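Local coordinates for TerD domain-containing protein (Streptomyces avermitilis, PDB 2QNG) that binds calcium ions within a TerD-type beta-sandwich, although its wider cellular role is unknown, at residues V33-K38 and L137-G142; D50-A55 and V71-R76; G80-N85 and E98-E103; V114-V119 and G163-D168. All coordinates share one frame; numbering follows the deposited sequence.

Interaction 1 of 4, residues V33-K38 and L137-G142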
# COMPACT_ATOMS: atom_id res chain seq x y z
N VAL A 33 -2.70 11.92 -1.27
CA VAL A 33 -1.53 11.18 -0.79
C VAL A 33 -0.87 10.50 -1.97
O VAL A 33 -1.55 10.00 -2.88
CB VAL A 33 -1.95 10.10 0.27
CG1 VAL A 33 -0.82 9.15 0.69
CG2 VAL A 33 -2.52 10.78 1.48
N GLU A 34 0.45 10.47 -1.94
CA GLU A 34 1.21 9.64 -2.87
C GLU A 34 1.97 8.63 -2.04
O GLU A 34 2.64 9.01 -1.10
CB GLU A 34 2.18 10.51 -3.66
CG GLU A 34 3.08 9.84 -4.72
CD GLU A 34 4.39 10.64 -4.94
OE1 GLU A 34 4.22 11.84 -5.32
OE2 GLU A 34 5.52 10.11 -4.69
N LEU A 35 1.83 7.35 -2.37
CA LEU A 35 2.64 6.31 -1.73
C LEU A 35 3.63 5.79 -2.79
O LEU A 35 3.20 5.34 -3.84
CB LEU A 35 1.74 5.18 -1.23
CG LEU A 35 2.43 3.91 -0.73
CD1 LEU A 35 3.53 4.09 0.32
CD2 LEU A 35 1.37 2.96 -0.20
N ALA A 36 4.93 5.86 -2.51
CA ALA A 36 5.93 5.38 -3.45
C ALA A 36 6.75 4.27 -2.81
O ALA A 36 7.02 4.34 -1.61
CB ALA A 36 6.84 6.54 -3.84
N VAL A 37 7.12 3.27 -3.62
CA VAL A 37 7.87 2.11 -3.12
C VAL A 37 9.02 1.86 -4.08
O VAL A 37 8.86 2.00 -5.29
CB VAL A 37 6.94 0.89 -2.98
CG1 VAL A 37 7.70 -0.36 -2.52
CG2 VAL A 37 5.85 1.22 -1.98
N LYS A 38 10.18 1.51 -3.51
CA LYS A 38 11.37 1.20 -4.30
C LYS A 38 12.03 -0.06 -3.77
O LYS A 38 11.88 -0.42 -2.60
CB LYS A 38 12.38 2.36 -4.26
CG LYS A 38 13.21 2.42 -2.97
CD LYS A 38 13.78 3.81 -2.70
CE LYS A 38 15.00 4.12 -3.52
NZ LYS A 38 15.16 5.60 -3.74
N LEU A 137 9.90 2.85 1.31
CA LEU A 137 8.64 3.51 0.98
C LEU A 137 8.68 4.96 1.42
O LEU A 137 9.35 5.30 2.40
CB LEU A 137 7.45 2.77 1.61
CG LEU A 137 7.24 2.87 3.11
CD1 LEU A 137 6.40 4.11 3.49
CD2 LEU A 137 6.56 1.61 3.61
N ARG A 138 7.88 5.78 0.75
CA ARG A 138 7.65 7.16 1.15
C ARG A 138 6.19 7.50 0.91
O ARG A 138 5.66 7.19 -0.15
CB ARG A 138 8.53 8.13 0.32
CG ARG A 138 8.42 9.60 0.74
CD ARG A 138 9.17 10.50 -0.26
NE ARG A 138 8.55 10.48 -1.59
CZ ARG A 138 9.06 11.13 -2.65
NH1 ARG A 138 10.17 11.82 -2.50
NH2 ARG A 138 8.46 11.08 -3.83
N MSE A 139 5.59 8.16 1.87
CA MSE A 139 4.25 8.67 1.69
C MSE A 139 4.28 10.16 1.88
O MSE A 139 4.91 10.65 2.82
CB MSE A 139 3.27 8.05 2.67
CG MSE A 139 2.57 6.86 2.11
SE MSE A 139 1.32 6.06 3.34
CE MSE A 139 2.62 5.48 4.65
N ARG A 140 3.61 10.87 0.97
CA ARG A 140 3.54 12.31 1.13
C ARG A 140 2.20 12.89 0.70
O ARG A 140 1.39 12.25 0.01
CB ARG A 140 4.68 12.99 0.39
CG ARG A 140 4.59 12.82 -1.08
CD ARG A 140 5.73 13.52 -1.74
NE ARG A 140 5.59 13.49 -3.19
CZ ARG A 140 6.42 14.11 -4.02
NH1 ARG A 140 7.46 14.79 -3.55
NH2 ARG A 140 6.21 14.04 -5.33
N GLU A 141 1.96 14.09 1.22
CA GLU A 141 0.83 14.90 0.79
C GLU A 141 1.41 16.12 0.13
O GLU A 141 2.07 16.92 0.79
CB GLU A 141 -0.06 15.36 1.91
CG GLU A 141 -1.03 16.38 1.27
CD GLU A 141 -2.24 16.67 2.04
OE1 GLU A 141 -2.14 16.75 3.28
OE2 GLU A 141 -3.26 16.87 1.35
N GLY A 142 1.18 16.27 -1.17
CA GLY A 142 1.90 17.31 -1.90
C GLY A 142 3.39 17.06 -1.74
O GLY A 142 3.91 15.97 -2.03
O HOH W 1 5.82 9.58 -1.92
O HOH W 2 3.08 14.19 -3.78
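Glu34 and two arginines of the neighbouring strand, Arg138 and Arg140, show how one carboxylate can tie together charges spaced two residues apart. In the conformer described, both Arg140 NE and Arg140 NH2 reach Glu34 OE1, each at 3.0 Å, and the NE proton arrives from above the carboxylate plane. The second oxygen, Glu34 OE2, takes Arg138 NH2 at 3.2 Å on its syn side, near the arginine's own plane. Glu34 is directed there by CG lying anti to the backbone N (chi1 -179°), which sends the extended chain over the neighbouring strand. Carboxylate and Arg140 guanidinium are turned 71° apart, while Arg138 NH2 lies over the centre of the Arg140 guanidinium. Gathering both guanidinium groups round it is likely to keep Glu34 ionised.

Water extends the polar group. One molecule accepts from Arg138 NE at 2.9 Å; another donates to both Glu34 OE1 and Gly142 O.

Backbone bonds supply the regular part: Glu34 pairs with Arg140, and Ala36 with Arg138, as antiparallel hydrogen-bonded pairs. Ala36 N to Arg138 O measures 2.8 Å.

On the reverse face the contact is apolar. Leu35 CD1 packs on CG of Met139, a selenomethionine modelled in two conformers, and Val37 CG2 approaches Leu137 CB to 4.2 Å. Val162 of strand 159-167 and Ile53 of strand 51-59 cover this face. A polar outer surface backed by a hydrophobic inner one is what an antiparallel sheet presents in a beta-sandwich, here with strands 33-40 and 135-141 side by side.

Interaction 2 of 4, residues D50-A55 and V71-R76; sequences DLDIVA and VHFDSR. With CA (calcium ion), chain C.
Ala55 and Val71 form the close end of this contact, joined by a reciprocal pair of backbone hydrogen bonds: Ala55 N to Val71 O at 2.9 Å and Val71 N to Ala55 O at 2.8 Å. Both side chains leave from one face, where Met100 packs against them. Just beyond, in the conformer described, Val54 CG2 comes to 3.4 Å from Val71 O, and His72 CB sits 3.6 Å from Ile53 O. His72 CG lies between its backbone N and carbonyl carbon (chi1 54°), which lays the imidazole alongside Val54, the valine methyl at the ring's edge.

Past His72 the chains part. A water fills the interval, donating to Ile53 O and accepting from Phe73 N at 2.8 Å, and the 71-76 segment folds back in a type I turn from His72 to Ser75. Within it Asp74 N donates to His72 ND1, 15° out of the ring plane, while Ser75 CB covers one imidazole face. An alanine in place of His72 would leave Asp74 N without this acceptor and is likely to uncover the Val54 methyl and make the turn less rigid.

On the solvent side Phe73 reaches back to the calcium-binding segment, its CE2 3.3 Å from Asp52 OD2, with ring and carboxylate 45° apart. Asp52 divides its labour: OD1 binds calcium at 2.2 Å, whereas OD2 accepts from Gln121. Asp50 OD1, Leu51 O and a water also bind the ion, completed by Ser88 and Glu98. With Gln121 holding OD2 and calcium on OD1, the rotation of the Asp52 carboxylate is probably fixed from both oxygens.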
# COMPACT_ATOMS: atom_id res chain seq x y z
N ASP A 50 9.19 -8.76 -6.98
CA ASP A 50 8.09 -7.93 -7.46
C ASP A 50 7.26 -7.54 -6.25
O ASP A 50 6.64 -8.39 -5.63
CB ASP A 50 7.25 -8.77 -8.45
CG ASP A 50 6.08 -7.99 -9.05
OD1 ASP A 50 5.95 -6.76 -8.79
OD2 ASP A 50 5.28 -8.63 -9.78
N LEU A 51 7.30 -6.26 -5.90
CA LEU A 51 6.45 -5.69 -4.88
C LEU A 51 5.29 -4.99 -5.56
O LEU A 51 5.49 -4.39 -6.63
CB LEU A 51 7.21 -4.68 -3.99
CG LEU A 51 8.12 -5.26 -2.88
CD1 LEU A 51 9.16 -6.30 -3.37
CD2 LEU A 51 8.81 -4.14 -2.12
N ASP A 52 4.10 -5.07 -4.96
CA ASP A 52 2.95 -4.35 -5.48
C ASP A 52 2.33 -3.51 -4.39
O ASP A 52 2.13 -3.98 -3.27
CB ASP A 52 1.87 -5.32 -5.96
CG ASP A 52 2.26 -6.05 -7.25
OD1 ASP A 52 3.09 -5.58 -8.02
OD2 ASP A 52 1.67 -7.11 -7.52
N ILE A 53 1.97 -2.26 -4.73
CA ILE A 53 1.18 -1.42 -3.82
C ILE A 53 -0.29 -1.79 -3.99
O ILE A 53 -0.77 -1.99 -5.12
CB ILE A 53 1.38 0.07 -4.15
CG1 ILE A 53 2.85 0.45 -4.05
CG2 ILE A 53 0.53 0.90 -3.20
CD1 ILE A 53 3.14 1.88 -4.50
N VAL A 54 -0.98 -1.88 -2.86
CA VAL A 54 -2.42 -2.13 -2.90
C VAL A 54 -3.12 -1.22 -1.91
O VAL A 54 -2.59 -0.91 -0.83
CB VAL A 54 -2.78 -3.64 -2.67
CG1 VAL A 54 -2.21 -4.11 -1.39
CG2 VAL A 54 -4.30 -3.86 -2.68
N ALA A 55 -4.29 -0.74 -2.32
CA ALA A 55 -5.12 0.07 -1.42
C ALA A 55 -6.50 -0.56 -1.30
O ALA A 55 -7.00 -1.14 -2.26
CB ALA A 55 -5.24 1.49 -1.92
N VAL A 71 -7.57 -1.56 -4.97
CA VAL A 71 -6.86 -1.01 -6.14
C VAL A 71 -5.44 -1.53 -6.12
O VAL A 71 -4.75 -1.46 -5.10
CB VAL A 71 -6.83 0.54 -6.13
CG1 VAL A 71 -6.18 1.09 -7.41
CG2 VAL A 71 -8.26 1.08 -6.00
N HIS A 72 -5.03 -2.07 -7.26
CA HIS A 72 -3.66 -2.53 -7.47
C HIS A 72 -3.47 -2.66 -8.98
O HIS A 72 -4.36 -2.28 -9.76
CB HIS A 72 -3.37 -3.85 -6.72
CG HIS A 72 -4.35 -4.96 -7.02
ND1 HIS A 72 -4.46 -5.56 -8.26
CD2 HIS A 72 -5.26 -5.57 -6.23
CE1 HIS A 72 -5.39 -6.49 -8.22
NE2 HIS A 72 -5.89 -6.52 -6.99
N PHE A 73 -2.31 -3.15 -9.39
CA PHE A 73 -1.95 -3.08 -10.82
C PHE A 73 -2.98 -3.80 -11.73
O PHE A 73 -3.09 -3.48 -12.92
CB PHE A 73 -0.54 -3.62 -11.05
CG PHE A 73 -0.48 -5.09 -11.15
CD1 PHE A 73 -0.46 -5.70 -12.40
CD2 PHE A 73 -0.48 -5.89 -9.99
CE1 PHE A 73 -0.43 -7.09 -12.50
CE2 PHE A 73 -0.46 -7.28 -10.08
CZ PHE A 73 -0.44 -7.88 -11.35
N ASP A 74 -3.72 -4.74 -11.18
CA ASP A 74 -4.72 -5.44 -11.97
C ASP A 74 -6.17 -5.15 -11.56
O ASP A 74 -7.09 -5.89 -11.90
CB ASP A 74 -4.45 -6.96 -11.94
CG ASP A 74 -5.00 -7.66 -13.16
OD1 ASP A 74 -4.85 -7.13 -14.29
OD2 ASP A 74 -5.61 -8.75 -12.98
N SER A 75 -6.38 -4.04 -10.85
CA SER A 75 -7.70 -3.71 -10.35
C SER A 75 -7.83 -2.19 -10.23
O SER A 75 -7.35 -1.63 -9.27
CB SER A 75 -7.93 -4.36 -8.99
OG SER A 75 -9.20 -4.03 -8.45
N ARG A 76 -8.41 -1.54 -11.23
CA ARG A 76 -8.68 -0.08 -11.19
C ARG A 76 -9.77 0.29 -10.21
O ARG A 76 -10.68 -0.48 -10.00
CB ARG A 76 -9.11 0.44 -12.58
CG ARG A 76 -7.99 0.34 -13.62
CD ARG A 76 -8.46 0.50 -15.06
NE ARG A 76 -9.07 1.80 -15.37
CZ ARG A 76 -8.40 2.86 -15.86
NH1 ARG A 76 -7.09 2.79 -16.07
NH2 ARG A 76 -9.05 3.99 -16.15
CA CA C . 4.95 -4.68 -8.87
O HOH W 3 -0.25 -3.13 -7.53
O HOH W 4 3.59 -4.76 -10.77

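Interaction 3 of 4, residues G80-N85 and E98-E103. With CA (calcium ion), chain C.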
# COMPACT_ATOMS: atom_id res chain seq x y z
N GLY A 80 -12.07 6.25 -10.00
CA GLY A 80 -10.89 7.00 -10.49
C GLY A 80 -10.14 7.88 -9.46
O GLY A 80 -9.29 8.71 -9.81
N THR A 81 -10.49 7.71 -8.19
CA THR A 81 -9.94 8.58 -7.16
C THR A 81 -8.67 8.02 -6.55
O THR A 81 -7.94 8.75 -5.91
CB THR A 81 -10.96 8.85 -6.04
OG1 THR A 81 -11.35 7.61 -5.42
CG2 THR A 81 -12.20 9.53 -6.62
N ILE A 82 -8.43 6.72 -6.72
CA ILE A 82 -7.22 6.06 -6.21
C ILE A 82 -6.68 5.32 -7.41
O ILE A 82 -7.43 4.60 -8.09
CB ILE A 82 -7.54 5.05 -5.10
CG1 ILE A 82 -8.04 5.76 -3.84
CG2 ILE A 82 -6.32 4.19 -4.77
CD1 ILE A 82 -8.66 4.85 -2.77
N TYR A 83 -5.40 5.54 -7.72
CA TYR A 83 -4.86 5.00 -8.96
C TYR A 83 -3.36 4.77 -8.89
O TYR A 83 -2.63 5.54 -8.26
CB TYR A 83 -5.20 5.90 -10.17
CG TYR A 83 -4.95 7.38 -10.02
CD1 TYR A 83 -3.78 7.96 -10.52
CD2 TYR A 83 -5.88 8.20 -9.37
CE1 TYR A 83 -3.54 9.32 -10.39
CE2 TYR A 83 -5.64 9.57 -9.23
CZ TYR A 83 -4.49 10.13 -9.76
OH TYR A 83 -4.28 11.49 -9.62
N LEU A 84 -2.93 3.69 -9.54
CA LEU A 84 -1.53 3.38 -9.62
C LEU A 84 -0.95 4.23 -10.75
O LEU A 84 -1.47 4.24 -11.88
CB LEU A 84 -1.34 1.88 -9.85
CG LEU A 84 0.07 1.32 -9.73
CD1 LEU A 84 0.54 1.34 -8.29
CD2 LEU A 84 0.06 -0.08 -10.26
N ASN A 85 0.11 4.97 -10.46
CA ASN A 85 0.75 5.85 -11.47
C ASN A 85 1.75 5.06 -12.29
O ASN A 85 1.91 5.30 -13.49
CB ASN A 85 1.43 7.04 -10.78
CG ASN A 85 0.49 7.78 -9.85
OD1 ASN A 85 0.52 7.58 -8.65
ND2 ASN A 85 -0.41 8.55 -10.41
N GLU A 98 7.33 2.00 -7.96
CA GLU A 98 5.88 1.89 -8.05
C GLU A 98 5.29 2.99 -7.19
O GLU A 98 5.75 3.24 -6.07
CB GLU A 98 5.47 0.48 -7.61
CG GLU A 98 3.99 0.12 -7.79
CD GLU A 98 3.77 -1.39 -7.94
OE1 GLU A 98 4.58 -2.10 -8.59
OE2 GLU A 98 2.74 -1.88 -7.42
N VAL A 99 4.30 3.69 -7.74
CA VAL A 99 3.74 4.88 -7.12
C VAL A 99 2.23 4.81 -7.25
O VAL A 99 1.72 4.50 -8.32
CB VAL A 99 4.26 6.18 -7.80
CG1 VAL A 99 3.71 7.41 -7.10
CG2 VAL A 99 5.81 6.21 -7.83
N MSE A 100 1.54 5.11 -6.14
CA MSE A 100 0.08 5.19 -6.16
C MSE A 100 -0.39 6.51 -5.59
O MSE A 100 0.20 7.03 -4.65
CB MSE A 100 -0.54 4.05 -5.35
CG MSE A 100 -2.06 4.11 -5.29
SE MSE A 100 -2.83 2.62 -4.28
CE MSE A 100 -2.49 1.12 -5.52
N THR A 101 -1.44 7.04 -6.19
CA THR A 101 -2.05 8.29 -5.74
C THR A 101 -3.44 8.02 -5.15
O THR A 101 -4.22 7.26 -5.73
CB THR A 101 -2.19 9.23 -6.93
OG1 THR A 101 -0.87 9.50 -7.44
CG2 THR A 101 -2.84 10.56 -6.54
N LEU A 102 -3.71 8.64 -3.99
CA LEU A 102 -5.02 8.52 -3.35
C LEU A 102 -5.60 9.90 -3.17
O LEU A 102 -5.13 10.67 -2.35
CB LEU A 102 -4.89 7.80 -2.00
CG LEU A 102 -4.19 6.42 -2.13
CD1 LEU A 102 -2.70 6.48 -1.82
CD2 LEU A 102 -4.87 5.44 -1.22
N GLU A 103 -6.60 10.23 -3.98
CA GLU A 103 -7.28 11.53 -3.91
C GLU A 103 -8.36 11.44 -2.84
O GLU A 103 -9.57 11.40 -3.14
CB GLU A 103 -7.80 11.97 -5.29
CG GLU A 103 -6.58 12.29 -6.19
CD GLU A 103 -6.85 12.68 -7.64
OE1 GLU A 103 -7.97 12.65 -8.06
OE2 GLU A 103 -5.87 12.98 -8.36
CA CA C . 4.95 -4.68 -8.87
O HOH W 4 3.59 -4.76 -10.77
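Glu98 opens its strand packed against Leu84. Leu84 has its own CG anti to the backbone N (chi1 -170°), which carries CD1 to Glu98 CG at 3.7 Å. The polar end of Glu98 serves elsewhere: OE1 binds calcium at 2.6 Å and OE2 accepts from Ile53 N, in the conformer described.

Val99 contributes its carbonyl, which receives Asn85 N at 2.7 Å. Next comes Met100, a selenomethionine on the inward face, with its selenium, in the conformer described, near Ile82 CG2 and Ile53 and Ala55 of strand 51-59 behind it.

Thr101 pairs with Tyr83 through backbone bonds in both directions, and their side chains run alongside one another. Thr101 CB stands over one face of the tyrosine ring, 3.9 Å from its centroid, in a CH-pi contact. Leu102 then returns to the inward face, where its CD2 meets Ile82 CG2 at 4.0 Å.

Glu103 closes the segment. Its N donates to Thr81 O, and Tyr83 OH donates to Glu103 OE2 at 2.5 Å, from above the carboxylate plane; ring and carboxylate stand 88° apart. The other oxygen, Glu103 OE1, makes a salt bridge to Arg106. A phenylalanine at Tyr83 would keep the ring over Thr101 but would probably leave Glu103 OE2 without its hydroxyl donor and the carboxylate freer to turn.

With the Tyr83 hydroxyl on one oxygen and Arg106 on the other, the ionised form of Glu103 is probably favoured, and the two partners together hold that carboxylate at the open end of this beta hairpin.

Interaction 4 of 4, residues V114-V119 and G163-D168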
# COMPACT_ATOMS: atom_id res chain seq x y z
N VAL A 114 -9.36 4.13 4.61
CA VAL A 114 -8.54 3.59 3.52
C VAL A 114 -7.29 3.01 4.14
O VAL A 114 -6.66 3.65 4.99
CB VAL A 114 -8.14 4.71 2.52
CG1 VAL A 114 -7.24 4.13 1.39
CG2 VAL A 114 -9.37 5.33 1.92
N VAL A 115 -6.93 1.79 3.71
CA VAL A 115 -5.70 1.15 4.16
C VAL A 115 -4.80 0.96 2.94
O VAL A 115 -5.27 0.56 1.88
CB VAL A 115 -5.97 -0.22 4.84
CG1 VAL A 115 -4.66 -0.86 5.30
CG2 VAL A 115 -6.87 0.01 6.07
N VAL A 116 -3.53 1.28 3.09
CA VAL A 116 -2.56 1.02 2.04
C VAL A 116 -1.56 -0.05 2.48
O VAL A 116 -1.28 -0.19 3.67
CB VAL A 116 -1.81 2.31 1.61
CG1 VAL A 116 -2.73 3.21 0.86
CG2 VAL A 116 -1.24 3.06 2.81
N GLY A 117 -1.06 -0.81 1.52
CA GLY A 117 -0.14 -1.90 1.84
C GLY A 117 0.77 -2.22 0.69
O GLY A 117 0.61 -1.69 -0.43
N VAL A 118 1.73 -3.10 0.98
CA VAL A 118 2.71 -3.53 0.00
C VAL A 118 2.79 -5.05 0.13
O VAL A 118 3.01 -5.56 1.23
CB VAL A 118 4.09 -2.90 0.26
CG1 VAL A 118 5.15 -3.43 -0.70
CG2 VAL A 118 4.01 -1.37 0.18
N VAL A 119 2.60 -5.74 -1.00
CA VAL A 119 2.77 -7.19 -1.03
C VAL A 119 4.01 -7.57 -1.81
O VAL A 119 4.34 -6.89 -2.80
CB VAL A 119 1.54 -7.90 -1.64
CG1 VAL A 119 0.30 -7.57 -0.86
CG2 VAL A 119 1.33 -7.52 -3.13
N GLY A 163 0.01 1.97 6.35
CA GLY A 163 -0.65 3.23 6.71
C GLY A 163 -2.14 3.12 6.58
O GLY A 163 -2.64 2.29 5.84
N GLU A 164 -2.82 3.98 7.32
CA GLU A 164 -4.26 3.99 7.45
C GLU A 164 -4.71 5.44 7.38
O GLU A 164 -4.00 6.29 7.95
CB GLU A 164 -4.58 3.45 8.85
CG GLU A 164 -6.01 3.21 9.11
CD GLU A 164 -6.29 2.80 10.54
OE1 GLU A 164 -5.38 2.86 11.39
OE2 GLU A 164 -7.44 2.46 10.79
N PHE A 165 -5.86 5.72 6.77
CA PHE A 165 -6.47 7.06 6.77
C PHE A 165 -7.90 6.88 7.20
O PHE A 165 -8.59 6.00 6.69
CB PHE A 165 -6.42 7.67 5.38
CG PHE A 165 -5.01 7.80 4.85
CD1 PHE A 165 -4.26 8.94 5.12
CD2 PHE A 165 -4.43 6.75 4.13
CE1 PHE A 165 -2.94 9.06 4.66
CE2 PHE A 165 -3.11 6.88 3.67
CZ PHE A 165 -2.37 8.02 3.96
N VAL A 166 -8.35 7.70 8.16
CA VAL A 166 -9.70 7.62 8.70
C VAL A 166 -10.34 9.00 8.64
O VAL A 166 -9.67 9.99 8.97
CB VAL A 166 -9.69 7.11 10.17
CG1 VAL A 166 -11.10 7.00 10.73
CG2 VAL A 166 -9.01 5.76 10.21
N ARG A 167 -11.60 9.06 8.18
CA ARG A 167 -12.31 10.33 8.04
C ARG A 167 -13.36 10.43 9.13
O ARG A 167 -14.16 9.50 9.32
CB ARG A 167 -12.93 10.40 6.64
CG ARG A 167 -14.09 11.34 6.45
CD ARG A 167 -14.75 10.96 5.15
NE ARG A 167 -14.28 11.77 4.03
CZ ARG A 167 -14.43 11.44 2.75
NH1 ARG A 167 -15.01 10.30 2.41
NH2 ARG A 167 -13.98 12.26 1.81
N ASP A 168 -13.33 11.55 9.85
CA ASP A 168 -14.25 11.81 10.96
C ASP A 168 -15.49 12.55 10.47
O ASP A 168 -15.63 12.84 9.28
CB ASP A 168 -13.54 12.61 12.06
CG ASP A 168 -12.86 13.87 11.53
OD1 ASP A 168 -13.48 14.59 10.72
OD2 ASP A 168 -11.70 14.15 11.93
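Phe165 and Val116 owe their meeting to their first torsions: Phe165 sets CG anti to its carbonyl carbon (chi1 -59°), and Val116 places CG2 between backbone N and carbonyl carbon, its CG1 at -71°. Ring and methyl thereby come together within the beta-sandwich, Val116 CG2 lying 4.3 Å from Phe165 CE2. The strands that carry them, 111-120 and 159-167, are antiparallel neighbours in one of its two sheets.

Val114 and Phe165 are the hydrogen-bonded pair. Val114 N donates to Phe165 O at 2.9 Å, and Phe165 N returns a bond to Val114 O at 2.8 Å. That carbonyl oxygen also lies at the edge of the phenyl ring, 3.9 Å from CD2. Farther out, the ring of Phe165 meets that of Phe175, and Leu104 touches both Phe165 and Val114, so the aromatic group is enclosed by both strand and loop residues.

Val115 and Glu164 follow as a non-hydrogen-bonded pair, directed to the other face. Their mutual packing is slight, with Val115 CG2 about 4.5 Å from Glu164 CG. The carboxylate of Glu164 is engaged instead by Arg113 in a salt bridge, while Val115 is backed by Phe58.

At the Gly163 end Val116 lies against the glycine backbone. Val116 N donates to Gly163 O at 3.1 Å, the donor tilted 27° from the carbonyl plane. A beta carbon on Gly163 would be jammed against the preceding carbonyl oxygen and come close to Val116 CG2. As the backbone stands, Val116 CG2 lies 3.4 Å from Gly163 O.

How the interactions relate
The four contacts lie in the two facing sheets of one beta-sandwich. Interactions 1 and 3 belong to one sheet, joined where Val33 O meets Leu102 N at 2.8 Å; interactions 2 and 4 share the other, joined by Val54 O and Gly117 N, also at 2.8 Å. Between the layers, Leu35 CD2 of interaction 1 packs 3.7 Å from Val116 CB of interaction 4, and Leu102 CD2 of interaction 3 lies 3.7 Å from Val116 CG1. The calcium ion common to interactions 2 and 3 bridges the sheets at one end. There its ligands Leu51 O and Glu98 OE1 are 3.1 Å apart, while the nearest side-chain atom of Val37 is about 8 Å from this same ion.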